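Local atomic coordinates of pirin-like protein YhaK (Escherichia coli, PDB entry 2VEC), a protein that is a redox-sensitive bicupin of the pirin family, carrying a reactive cysteine and lacking quercetin 2,3-dioxygenase activity. Residues P202-F213 and L225-D235. Residues are numbered along the deposited sequence; the frame is centred on the assembly and turned at random. Where two conformers were deposited one is given.
Sequences PRAYLQSIHGKF and LTCGDGAFIRD
Ala204 with Ile233 and Leu206 with Ala231 are hydrogen-bonded pairs of strands 203-208 and 230-234, which run antiparallel, their axes 160° apart in direction and 4.6 Å apart at closest approach. Tyr205 and Phe232 make the non-hydrogen-bonded pair between them, Gln207 and Gly230 the next one along. A second short ladder, Phe213 with Leu225, follows beyond the corner at Ile209, where the chain changes sheets. This is how a cupin sandwich is built: strand 230-234 edges one sheet, while 213-217 and 220-225 belong to the sheet packed against it. Leucine and isoleucine suit the inner side: Leu206 CD1 meets Ile233 CD1 at 3.5 Å, and Leu225 CD2 touches Leu206 CB and Phe213 CZ. On the other side Tyr205 and Phe232 form an edge-to-face pair, Tyr205 CD1 over the centre of the Phe232 ring, 3.4 Å above its plane; Phe49 adjoins both rings. With CG anti to the backbone N (chi1 179°), Tyr205 reaches along the sheet, and its OH donates to Gln207 OE1 at 2.7 Å. Tyr205 OH lies 3.2 Å from Gly230 CA, an approach the lack of a side chain allows. Held by this bond, the Gln207 amide gives NE2 to both Ser208 O and Gly228 O. Gly228 supplies the positive phi of a type II turn, Thr226 to Asp229; Gly228 N donates to Ser208 OG (2.9 Å), which itself donates to Gly211 O. Nearby, Cys227 is disulfide-bonded to Cys33. At the far end Arg203 NH2 and Arg234 NH1 come within 3.3 Å, a like-charge approach probably eased by their salt-bridge partners, Val256 and Asp235 respectively.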
ATOM      1  N   PRO A 202       9.318  14.408   4.526  1.00 30.07           N
ATOM      2  CA  PRO A 202      10.724  14.159   4.796  1.00 29.69           C
ATOM      3  C   PRO A 202      11.047  12.653   4.855  1.00 28.00           C
ATOM      4  O   PRO A 202      12.159  12.273   5.171  1.00 27.97           O
ATOM      5  CB  PRO A 202      10.910  14.809   6.173  1.00 31.23           C
ATOM      6  CG  PRO A 202       9.619  14.471   6.896  1.00 30.46           C
ATOM      7  CD  PRO A 202       8.558  14.656   5.769  1.00 31.01           C
ATOM      8  N   ARG A 203      10.069  11.809   4.574  1.00 26.33           N
ATOM      9  CA  ARG A 203      10.276  10.357   4.732  1.00 25.06           C
ATOM     10  C   ARG A 203       9.583   9.665   3.555  1.00 24.97           C
ATOM     11  O   ARG A 203       8.484  10.048   3.160  1.00 25.25           O
ATOM     12  CB  ARG A 203       9.681   9.896   6.071  1.00 24.85           C
ATOM     13  CG  ARG A 203      10.091   8.444   6.486  1.00 26.95           C
ATOM     14  CD  ARG A 203       9.429   7.972   7.832  1.00 24.20           C
ATOM     15  NE  ARG A 203       9.827   8.891   8.909  1.00 26.13           N
ATOM     16  CZ  ARG A 203      10.958   8.898   9.595  1.00 28.39           C
ATOM     17  NH1 ARG A 203      11.892   7.970   9.415  1.00 30.77           N
ATOM     18  NH2 ARG A 203      11.140   9.847  10.513  1.00 30.14           N
ATOM     19  N   ALA A 204      10.219   8.645   2.992  1.00 25.03           N
ATOM     20  CA  ALA A 204       9.545   7.828   1.976  1.00 23.98           C
ATOM     21  C   ALA A 204       9.707   6.379   2.355  1.00 23.42           C
ATOM     22  O   ALA A 204      10.730   5.990   2.998  1.00 23.67           O
ATOM     23  CB  ALA A 204      10.170   8.051   0.654  1.00 25.66           C
ATOM     24  N   TYR A 205       8.742   5.571   1.954  1.00 22.27           N
ATOM     25  CA  TYR A 205       8.903   4.144   2.107  1.00 21.91           C
ATOM     26  C   TYR A 205       8.724   3.543   0.718  1.00 23.48           C
ATOM     27  O   TYR A 205       7.744   3.856  -0.008  1.00 23.06           O
ATOM     28  CB  TYR A 205       7.836   3.590   3.057  1.00 22.72           C
ATOM     29  CG  TYR A 205       7.926   2.089   3.242  1.00 21.86           C
ATOM     30  CD1 TYR A 205       8.827   1.566   4.140  1.00 21.59           C
ATOM     31  CD2 TYR A 205       7.076   1.223   2.549  1.00 20.31           C
ATOM     32  CE1 TYR A 205       8.953   0.164   4.323  1.00 23.91           C
ATOM     33  CE2 TYR A 205       7.151  -0.168   2.765  1.00 23.47           C
ATOM     34  CZ  TYR A 205       8.116  -0.669   3.633  1.00 22.05           C
ATOM     35  OH  TYR A 205       8.250  -2.018   3.831  1.00 25.18           O
ATOM     36  N   LEU A 206       9.637   2.629   0.356  1.00 22.51           N
ATOM     37  CA  LEU A 206       9.555   1.885  -0.908  1.00 21.69           C
ATOM     38  C   LEU A 206       9.185   0.440  -0.612  1.00 20.10           C
ATOM     39  O   LEU A 206       9.762  -0.146   0.303  1.00 22.41           O
ATOM     40  CB  LEU A 206      10.933   1.867  -1.585  1.00 21.50           C
ATOM     41  CG  LEU A 206      11.635   3.230  -1.675  1.00 25.91           C
ATOM     42  CD1 LEU A 206      12.907   3.053  -2.496  1.00 29.57           C
ATOM     43  CD2 LEU A 206      10.736   4.258  -2.361  1.00 27.51           C
ATOM     44  N   GLN A 207       8.309  -0.170  -1.433  1.00 20.72           N
ATOM     45  CA  GLN A 207       7.919  -1.563  -1.237  1.00 19.86           C
ATOM     46  C   GLN A 207       7.938  -2.293  -2.561  1.00 21.66           C
ATOM     47  O   GLN A 207       7.335  -1.833  -3.527  1.00 23.30           O
ATOM     48  CB  GLN A 207       6.522  -1.677  -0.567  1.00 21.15           C
ATOM     49  CG  GLN A 207       6.062  -3.147  -0.381  1.00 21.63           C
ATOM     50  CD  GLN A 207       6.990  -3.893   0.585  1.00 24.05           C
ATOM     51  OE1 GLN A 207       7.386  -3.327   1.606  1.00 23.30           O
ATOM     52  NE2 GLN A 207       7.338  -5.129   0.273  1.00 23.68           N
ATOM     53  N   SER A 208       8.628  -3.429  -2.613  1.00 21.35           N
ATOM     54  CA  SER A 208       8.517  -4.304  -3.758  1.00 22.51           C
ATOM     55  C   SER A 208       7.228  -5.132  -3.597  1.00 23.89           C
ATOM     56  O   SER A 208       7.082  -5.868  -2.577  1.00 22.51           O
ATOM     57  CB  SER A 208       9.748  -5.219  -3.828  1.00 23.19           C
ATOM     58  OG  SER A 208       9.450  -6.377  -4.639  1.00 24.26           O
ATOM     59  N   ILE A 209       6.309  -5.016  -4.564  1.00 22.04           N
ATOM     60  CA  ILE A 209       5.166  -5.933  -4.607  1.00 24.52           C
ATOM     61  C   ILE A 209       5.615  -7.198  -5.343  1.00 26.10           C
ATOM     62  O   ILE A 209       5.430  -8.339  -4.852  1.00 25.91           O
ATOM     63  CB  ILE A 209       3.938  -5.301  -5.285  1.00 23.85           C
ATOM     64  CG1 ILE A 209       3.399  -4.108  -4.442  1.00 25.59           C
ATOM     65  CG2 ILE A 209       2.807  -6.356  -5.468  1.00 26.09           C
ATOM     66  CD1 ILE A 209       2.375  -3.229  -5.282  1.00 25.19           C
ATOM     67  N   HIS A 210       6.193  -6.977  -6.528  1.00 27.45           N
ATOM     68  CA  HIS A 210       6.948  -8.038  -7.174  0.50 29.25           C
ATOM     69  C   HIS A 210       8.044  -7.475  -8.046  1.00 29.53           C
ATOM     70  O   HIS A 210       7.991  -6.370  -8.565  1.00 29.45           O
ATOM     71  CB  HIS A 210       6.080  -9.060  -7.900  0.50 30.57           C
ATOM     72  CG  HIS A 210       5.499  -8.573  -9.188  0.50 31.74           C
ATOM     73  ND1 HIS A 210       6.214  -8.546 -10.366  0.50 35.66           N
ATOM     74  CD2 HIS A 210       4.260  -8.129  -9.489  0.50 32.63           C
ATOM     75  CE1 HIS A 210       5.441  -8.097 -11.339  0.50 34.41           C
ATOM     76  NE2 HIS A 210       4.248  -7.849 -10.836  0.50 35.29           N
ATOM     77  N   GLY A 211       9.148  -8.211  -8.024  1.00 30.92           N
ATOM     78  CA  GLY A 211      10.383  -7.795  -8.708  1.00 31.63           C
ATOM     79  C   GLY A 211      11.346  -6.973  -7.864  1.00 30.98           C
ATOM     80  O   GLY A 211      11.084  -6.624  -6.708  1.00 30.20           O
ATOM     81  N   LYS A 212      12.499  -6.691  -8.451  1.00 30.89           N
ATOM     82  CA  LYS A 212      13.581  -6.031  -7.736  1.00 31.30           C
ATOM     83  C   LYS A 212      13.858  -4.687  -8.409  1.00 31.47           C
ATOM     84  O   LYS A 212      13.566  -4.507  -9.594  1.00 32.23           O
ATOM     85  CB  LYS A 212      14.820  -6.919  -7.721  1.00 32.44           C
ATOM     86  CG  LYS A 212      15.250  -7.388  -9.061  1.00 36.88           C
ATOM     87  CD  LYS A 212      16.447  -8.371  -8.953  1.00 39.09           C
ATOM     88  CE  LYS A 212      16.578  -9.195 -10.223  1.00 44.22           C
ATOM     89  NZ  LYS A 212      17.979  -9.752 -10.321  1.00 47.56           N
ATOM     90  N   PHE A 213      14.388  -3.736  -7.645  1.00 30.44           N
ATOM     91  CA  PHE A 213      14.587  -2.389  -8.159  1.00 29.30           C
ATOM     92  C   PHE A 213      15.546  -1.649  -7.262  1.00 29.95           C
ATOM     93  O   PHE A 213      15.853  -2.113  -6.164  1.00 29.55           O
ATOM     94  CB  PHE A 213      13.257  -1.625  -8.306  1.00 27.70           C
ATOM     95  CG  PHE A 213      12.531  -1.283  -7.015  1.00 26.28           C
ATOM     96  CD1 PHE A 213      11.921  -2.275  -6.232  1.00 25.98           C
ATOM     97  CD2 PHE A 213      12.370   0.054  -6.623  1.00 26.72           C
ATOM     98  CE1 PHE A 213      11.175  -1.933  -5.042  1.00 26.32           C
ATOM     99  CE2 PHE A 213      11.649   0.399  -5.446  1.00 27.07           C
ATOM    100  CZ  PHE A 213      11.032  -0.602  -4.662  1.00 26.61           C
ATOM    101  N   LEU A 225      16.568  -3.064  -3.659  1.00 27.42           N
ATOM    102  CA  LEU A 225      15.524  -3.875  -3.046  1.00 27.05           C
ATOM    103  C   LEU A 225      15.316  -5.136  -3.848  1.00 28.34           C
ATOM    104  O   LEU A 225      15.162  -5.077  -5.081  1.00 29.36           O
ATOM    105  CB  LEU A 225      14.213  -3.070  -2.941  1.00 25.91           C
ATOM    106  CG  LEU A 225      14.171  -1.958  -1.866  1.00 25.03           C
ATOM    107  CD1 LEU A 225      14.845  -0.660  -2.289  1.00 27.43           C
ATOM    108  CD2 LEU A 225      12.679  -1.673  -1.465  1.00 23.05           C
ATOM    109  N   THR A 226      15.354  -6.283  -3.175  1.00 27.89           N
ATOM    110  CA  THR A 226      15.046  -7.541  -3.818  1.00 28.18           C
ATOM    111  C   THR A 226      13.543  -7.789  -3.681  1.00 28.40           C
ATOM    112  O   THR A 226      12.831  -6.967  -3.109  1.00 26.48           O
ATOM    113  CB  THR A 226      15.897  -8.711  -3.242  1.00 30.20           C
ATOM    114  OG1 THR A 226      15.810  -9.833  -4.135  1.00 33.10           O
ATOM    115  CG2 THR A 226      15.450  -9.096  -1.866  1.00 28.46           C
ATOM    116  N   CYS A 227      13.049  -8.893  -4.246  1.00 29.23           N
ATOM    117  CA  CYS A 227      11.606  -9.151  -4.289  1.00 30.83           C
ATOM    118  C   CYS A 227      11.038  -9.139  -2.863  1.00 29.30           C
ATOM    119  O   CYS A 227      11.577  -9.832  -1.998  1.00 28.45           O
ATOM    120  CB  CYS A 227      11.328 -10.512  -4.932  1.00 33.34           C
ATOM    121  SG  CYS A 227      11.867 -10.615  -6.655  1.00 38.99           S
ATOM    122  N   GLY A 228       9.961  -8.385  -2.645  1.00 27.02           N
ATOM    123  CA  GLY A 228       9.342  -8.314  -1.336  1.00 25.62           C
ATOM    124  C   GLY A 228      10.034  -7.437  -0.281  1.00 25.04           C
ATOM    125  O   GLY A 228       9.476  -7.260   0.805  1.00 24.23           O
ATOM    126  N   ASP A 229      11.157  -6.784  -0.610  1.00 23.20           N
ATOM    127  CA  ASP A 229      11.827  -5.888   0.377  1.00 24.14           C
ATOM    128  C   ASP A 229      11.056  -4.606   0.535  1.00 22.82           C
ATOM    129  O   ASP A 229      10.423  -4.126  -0.433  1.00 23.38           O
ATOM    130  CB  ASP A 229      13.220  -5.447  -0.112  1.00 23.53           C
ATOM    131  CG  ASP A 229      14.340  -6.379   0.274  1.00 27.46           C
ATOM    132  OD1 ASP A 229      14.177  -7.333   1.082  1.00 29.16           O
ATOM    133  OD2 ASP A 229      15.448  -6.158  -0.273  1.00 25.91           O
ATOM    134  N   GLY A 230      11.131  -4.022   1.729  1.00 22.35           N
ATOM    135  CA  GLY A 230      10.820  -2.583   1.929  1.00 21.80           C
ATOM    136  C   GLY A 230      12.060  -1.787   2.240  1.00 23.50           C
ATOM    137  O   GLY A 230      13.091  -2.369   2.610  1.00 23.03           O
ATOM    138  N   ALA A 231      11.986  -0.446   2.156  1.00 21.94           N
ATOM    139  CA  ALA A 231      13.099   0.408   2.588  1.00 22.44           C
ATOM    140  C   ALA A 231      12.530   1.771   2.888  1.00 22.67           C
ATOM    141  O   ALA A 231      11.780   2.342   2.069  1.00 22.84           O
ATOM    142  CB  ALA A 231      14.212   0.525   1.503  1.00 23.72           C
ATOM    143  N   PHE A 232      12.853   2.282   4.075  1.00 24.59           N
ATOM    144  CA  PHE A 232      12.567   3.690   4.396  1.00 26.67           C
ATOM    145  C   PHE A 232      13.725   4.509   3.889  1.00 28.09           C
ATOM    146  O   PHE A 232      14.912   4.110   4.023  1.00 31.21           O
ATOM    147  CB  PHE A 232      12.438   3.901   5.911  1.00 24.33           C
ATOM    148  CG  PHE A 232      11.129   3.510   6.470  1.00 27.20           C
ATOM    149  CD1 PHE A 232      10.071   4.422   6.462  1.00 25.00           C
ATOM    150  CD2 PHE A 232      10.936   2.214   7.004  1.00 25.63           C
ATOM    151  CE1 PHE A 232       8.830   4.084   6.996  1.00 26.69           C
ATOM    152  CE2 PHE A 232       9.716   1.849   7.548  1.00 27.17           C
ATOM    153  CZ  PHE A 232       8.636   2.789   7.568  1.00 26.56           C
ATOM    154  N   ILE A 233      13.408   5.681   3.375  1.00 29.52           N
ATOM    155  CA  ILE A 233      14.371   6.633   2.872  1.00 31.19           C
ATOM    156  C   ILE A 233      14.089   8.044   3.469  1.00 32.39           C
ATOM    157  O   ILE A 233      12.959   8.478   3.485  1.00 29.41           O
ATOM    158  CB  ILE A 233      14.382   6.628   1.302  1.00 32.93           C
ATOM    159  CG1 ILE A 233      15.166   5.372   0.834  1.00 35.67           C
ATOM    160  CG2 ILE A 233      15.093   7.830   0.761  1.00 32.73           C
ATOM    161  CD1 ILE A 233      15.099   5.084  -0.630  1.00 41.49           C
ATOM    162  N   ARG A 234      15.128   8.726   3.977  1.00 32.93           N
ATOM    163  CA  ARG A 234      14.940  10.016   4.679  1.00 35.23           C
ATOM    164  C   ARG A 234      15.499  11.219   3.949  1.00 37.86           C
ATOM    165  O   ARG A 234      16.568  11.132   3.350  1.00 37.51           O
ATOM    166  CB  ARG A 234      15.664   9.987   6.040  1.00 35.39           C
ATOM    167  CG  ARG A 234      14.884   9.323   7.154  1.00 39.03           C
ATOM    168  CD  ARG A 234      13.632  10.102   7.545  1.00 41.15           C
ATOM    169  NE  ARG A 234      13.866  11.528   7.719  1.00 45.93           N
ATOM    170  CZ  ARG A 234      13.992  12.154   8.881  1.00 49.94           C
ATOM    171  NH1 ARG A 234      13.956  11.489  10.015  1.00 50.95           N
ATOM    172  NH2 ARG A 234      14.187  13.469   8.906  1.00 54.16           N
ATOM    173  N   ASP A 235      14.800  12.345   4.085  1.00 39.74           N
ATOM    174  CA  ASP A 235      15.255  13.655   3.652  1.00 43.61           C
ATOM    175  C   ASP A 235      15.712  13.722   2.198  1.00 44.91           C
ATOM    176  O   ASP A 235      16.681  14.409   1.895  1.00 47.16           O
ATOM    177  CB  ASP A 235      16.397  14.167   4.557  1.00 45.92           C
ATOM    178  CG  ASP A 235      15.954  14.392   5.985  1.00 47.26           C
ATOM    179  OD1 ASP A 235      14.772  14.754   6.192  1.00 48.89           O
ATOM    180  OD2 ASP A 235      16.792  14.193   6.897  1.00 50.18           O
TER